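Local coordinates for universal stress protein (Burkholderia pseudomallei, PDB 4WNY) that is a member of the universal stress protein A family and probably takes part in the bacterial response to stress, at residues A12-S16 with Q17-H21; E28-D32 with A33-L37. One frame throughout, in Å; residues are numbered along the deposited sequence.

Overall arrangement
Contacts 1 and 2 are the two ends of one helix, 17-32, in the beta-alpha-beta unit made by strand 8-13, that helix and strand 36-43. Contact 1 is the turn that leads out of strand 8-13 and caps the start of the helix; contact 2 closes the helix with a Schellman motif and leads into strand 36-43. They follow in series along the chain, their centres 18 Å apart and their nearest atoms about 8 Å apart, without touching. Strands 8-13 and 36-43 are parallel neighbours in the five-stranded sheet, so the pair illustrates how a right-handed crossover is closed at both ends by local backbone and side-chain bonds.

Contact 1: A12-S16 with Q17-H21; sequences ALDGS and QTASH
With chi1 near 65° in both D14 and S16, each side chain is folded between its own backbone N and carbonyl carbon, and this brings the D14 carboxylate and the S16 hydroxyl together beside A19 at the first turn of helix 17-32. D14 OD1 takes two bonds, both from S16. S16 OG donates to D14 OD1 over 2.7 Å, meeting its syn lone pair, while S16 N approaches D14 OD1 over 3.1 Å from above the carboxylate plane, 56° out of it. The second of these bonds closes an Asx turn around G15, which takes a positive phi of 101° that suits glycine, just before the chain turns into the helix. S16 is the N-cap residue: while donating its hydrogen bond to D14, OG accepts from A19 N in a weak capping bond of 3.3 Å. The aspartate thus lies behind the cap and would hold the rotation of the hydroxyl that faces the helix end.

The methyl of A19 points back at the turn and touches both polar groups, with CB 3.2 Å from D14 OD1 and equally near S16 OG. The first full helical bond follows, S20 N to S16 O at 3.0 Å and fairly straight. L13 reaches A19 O with CD2, at 3.5 Å. S20 OG has its partner elsewhere, in R78 of helix 57-82.

This is the strand-to-helix turn of an alpha/beta fold, here that of the universal stress proteins. A12 pairs through its backbone with V117 of strand 115-120 and L13 with V40 of strand 36-43, while the L13 side chain packs on V71 and A75 of helix 57-82.

Contact 2: E28-D32 with A33-L37; sequences ELAAD and AHARL
The methyl of A30 lies against the CB of L37, 4.1 Å away, and looser against that of A35, so the last turn of helix 17-32 rests on the strand that follows it. L37 turns its CB toward the helix and, with CG anti to the backbone N (chi1 -168°), carries its isobutyl group on among L23, A26 and L27 of the same helix. I9 and V11 of strand 8-13 also pack on this leucine, and V84 touches both L37 and A30.

The chain reversal follows at once. A33 N still makes a helical bond to L29 O at 2.8 Å, and the A33 methyl stands 3.3 Å from that same oxygen. H34, the first residue to leave helical backbone angles, takes positive phi (55°) and is the C-prime residue of a Schellman motif, in which A35 N bonds back to A30 O at 2.6 Å and H34 N makes a long, weak bond to A31 O. Two carbonyls of the final turn are thereby bound by the chain that leaves it.

The imidazole of H34 folds back over the helix end, its CG anti to the carbonyl carbon. ND1 donates to D32 O across 3.2 Å; the oxygen lies near the ring plane, at its edge, but the N-H arrives from above the D32 carbonyl plane, 71° out of it, so the bond does not use a lone pair of the oxygen, and its N-H...O line is also bent. The D32 carboxylate is engaged elsewhere: OD1 accepts from the backbone N of G3 of the second subunit, whose P2 packs on D32 and whose Y6 packs on L29.

Contact 1: A12-S16 with Q17-H21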
# COMPACT_ATOMS: atom_id res chain seq x y z
N ALA A 12 11.28 1.98 2.88
CA ALA A 12 12.04 3.09 3.46
C ALA A 12 12.33 2.85 4.94
O ALA A 12 11.42 2.67 5.74
CB ALA A 12 11.29 4.40 3.28
N LEU A 13 13.61 2.88 5.29
CA LEU A 13 14.03 2.68 6.68
C LEU A 13 14.68 3.94 7.25
O LEU A 13 15.28 4.73 6.53
CB LEU A 13 15.01 1.50 6.77
CG LEU A 13 14.57 0.18 6.12
CD1 LEU A 13 15.67 -0.86 6.26
CD2 LEU A 13 13.26 -0.33 6.70
N ASP A 14 14.54 4.12 8.56
CA ASP A 14 15.18 5.25 9.24
C ASP A 14 15.64 4.84 10.63
O ASP A 14 16.18 5.65 11.39
CB ASP A 14 14.22 6.45 9.31
CG ASP A 14 13.00 6.19 10.17
OD1 ASP A 14 12.71 5.01 10.46
OD2 ASP A 14 12.32 7.16 10.55
N GLY A 15 15.43 3.57 10.97
CA GLY A 15 15.86 3.04 12.25
C GLY A 15 14.75 2.92 13.27
O GLY A 15 14.89 2.22 14.27
N SER A 16 13.64 3.61 13.01
CA SER A 16 12.51 3.62 13.93
C SER A 16 11.84 2.25 14.00
O SER A 16 11.95 1.45 13.08
CB SER A 16 11.50 4.68 13.53
OG SER A 16 10.89 4.37 12.29
N GLN A 17 11.14 2.00 15.11
CA GLN A 17 10.44 0.74 15.32
C GLN A 17 9.39 0.46 14.25
O GLN A 17 9.26 -0.67 13.78
CB GLN A 17 9.76 0.74 16.70
CG GLN A 17 10.61 0.15 17.81
CD GLN A 17 10.76 -1.35 17.70
OE1 GLN A 17 9.87 -2.04 17.20
NE2 GLN A 17 11.89 -1.88 18.15
N THR A 18 8.65 1.50 13.86
CA THR A 18 7.58 1.34 12.88
C THR A 18 8.14 1.10 11.48
O THR A 18 7.50 0.44 10.66
CB THR A 18 6.67 2.58 12.84
OG1 THR A 18 7.31 3.64 12.12
CG2 THR A 18 6.37 3.04 14.25
N ALA A 19 9.32 1.64 11.21
CA ALA A 19 9.99 1.39 9.95
C ALA A 19 10.51 -0.04 9.91
O ALA A 19 10.48 -0.70 8.87
CB ALA A 19 11.13 2.37 9.74
N SER A 20 11.00 -0.51 11.05
CA SER A 20 11.43 -1.89 11.19
C SER A 20 10.24 -2.83 11.04
O SER A 20 10.36 -3.91 10.47
CB SER A 20 12.12 -2.10 12.54
OG SER A 20 12.52 -3.45 12.71
N HIS A 21 9.10 -2.40 11.55
CA HIS A 21 7.86 -3.15 11.41
C HIS A 21 7.46 -3.23 9.94
O HIS A 21 6.96 -4.25 9.47
CB HIS A 21 6.74 -2.50 12.23
CG HIS A 21 5.47 -3.29 12.25
ND1 HIS A 21 4.26 -2.78 11.82
CD2 HIS A 21 5.22 -4.57 12.64
CE1 HIS A 21 3.32 -3.70 11.95
NE2 HIS A 21 3.88 -4.79 12.45

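Contact 2: E28-D32 with A33-L37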
# COMPACT_ATOMS: atom_id res chain seq x y z
N GLU A 28 7.98 -10.13 4.26
CA GLU A 28 6.96 -11.16 4.15
C GLU A 28 6.29 -11.14 2.78
O GLU A 28 5.99 -12.18 2.21
CB GLU A 28 5.90 -10.99 5.25
N LEU A 29 6.07 -9.94 2.27
CA LEU A 29 5.49 -9.77 0.94
C LEU A 29 6.47 -10.20 -0.13
O LEU A 29 6.09 -10.86 -1.10
CB LEU A 29 5.07 -8.32 0.72
CG LEU A 29 4.35 -8.03 -0.60
CD1 LEU A 29 2.95 -8.62 -0.56
CD2 LEU A 29 4.30 -6.54 -0.88
N ALA A 30 7.73 -9.83 0.04
CA ALA A 30 8.78 -10.17 -0.91
C ALA A 30 8.98 -11.69 -0.99
O ALA A 30 9.24 -12.22 -2.07
CB ALA A 30 10.09 -9.50 -0.52
N ALA A 31 8.84 -12.36 0.14
CA ALA A 31 9.00 -13.81 0.19
C ALA A 31 7.79 -14.52 -0.42
O ALA A 31 7.93 -15.50 -1.14
CB ALA A 31 9.22 -14.28 1.62
N ASP A 32 6.60 -14.00 -0.12
CA ASP A 32 5.36 -14.58 -0.63
C ASP A 32 5.23 -14.39 -2.13
O ASP A 32 4.82 -15.30 -2.85
CB ASP A 32 4.14 -13.96 0.07
CG ASP A 32 3.97 -14.46 1.49
OD1 ASP A 32 4.64 -15.45 1.86
OD2 ASP A 32 3.16 -13.88 2.25
N ALA A 33 5.60 -13.20 -2.60
CA ALA A 33 5.49 -12.89 -4.02
C ALA A 33 6.77 -13.24 -4.77
O ALA A 33 6.87 -12.99 -5.98
CB ALA A 33 5.16 -11.42 -4.21
N HIS A 34 7.73 -13.82 -4.06
CA HIS A 34 9.02 -14.20 -4.63
C HIS A 34 9.67 -13.00 -5.30
O HIS A 34 10.17 -13.09 -6.42
CB HIS A 34 8.86 -15.34 -5.64
CG HIS A 34 8.41 -16.63 -5.02
ND1 HIS A 34 7.37 -16.70 -4.12
CD2 HIS A 34 8.87 -17.90 -5.18
CE1 HIS A 34 7.21 -17.96 -3.74
NE2 HIS A 34 8.10 -18.70 -4.37
N ALA A 35 9.66 -11.88 -4.59
CA ALA A 35 10.11 -10.61 -5.16
C ALA A 35 11.46 -10.18 -4.61
O ALA A 35 11.90 -10.65 -3.56
CB ALA A 35 9.07 -9.54 -4.89
N ARG A 36 12.11 -9.27 -5.32
CA ARG A 36 13.34 -8.66 -4.85
C ARG A 36 13.02 -7.50 -3.92
O ARG A 36 12.14 -6.69 -4.20
CB ARG A 36 14.20 -8.18 -6.02
CG ARG A 36 14.69 -9.29 -6.93
CD ARG A 36 15.51 -8.72 -8.08
NE ARG A 36 16.70 -8.02 -7.61
CZ ARG A 36 17.89 -8.59 -7.44
NH1 ARG A 36 18.04 -9.88 -7.71
NH2 ARG A 36 18.92 -7.88 -7.01
N LEU A 37 13.73 -7.42 -2.79
CA LEU A 37 13.51 -6.34 -1.84
C LEU A 37 14.69 -5.39 -1.82
O LEU A 37 15.84 -5.82 -1.80
CB LEU A 37 13.25 -6.90 -0.44
CG LEU A 37 12.74 -5.89 0.58
CD1 LEU A 37 11.32 -5.47 0.25
CD2 LEU A 37 12.81 -6.47 1.98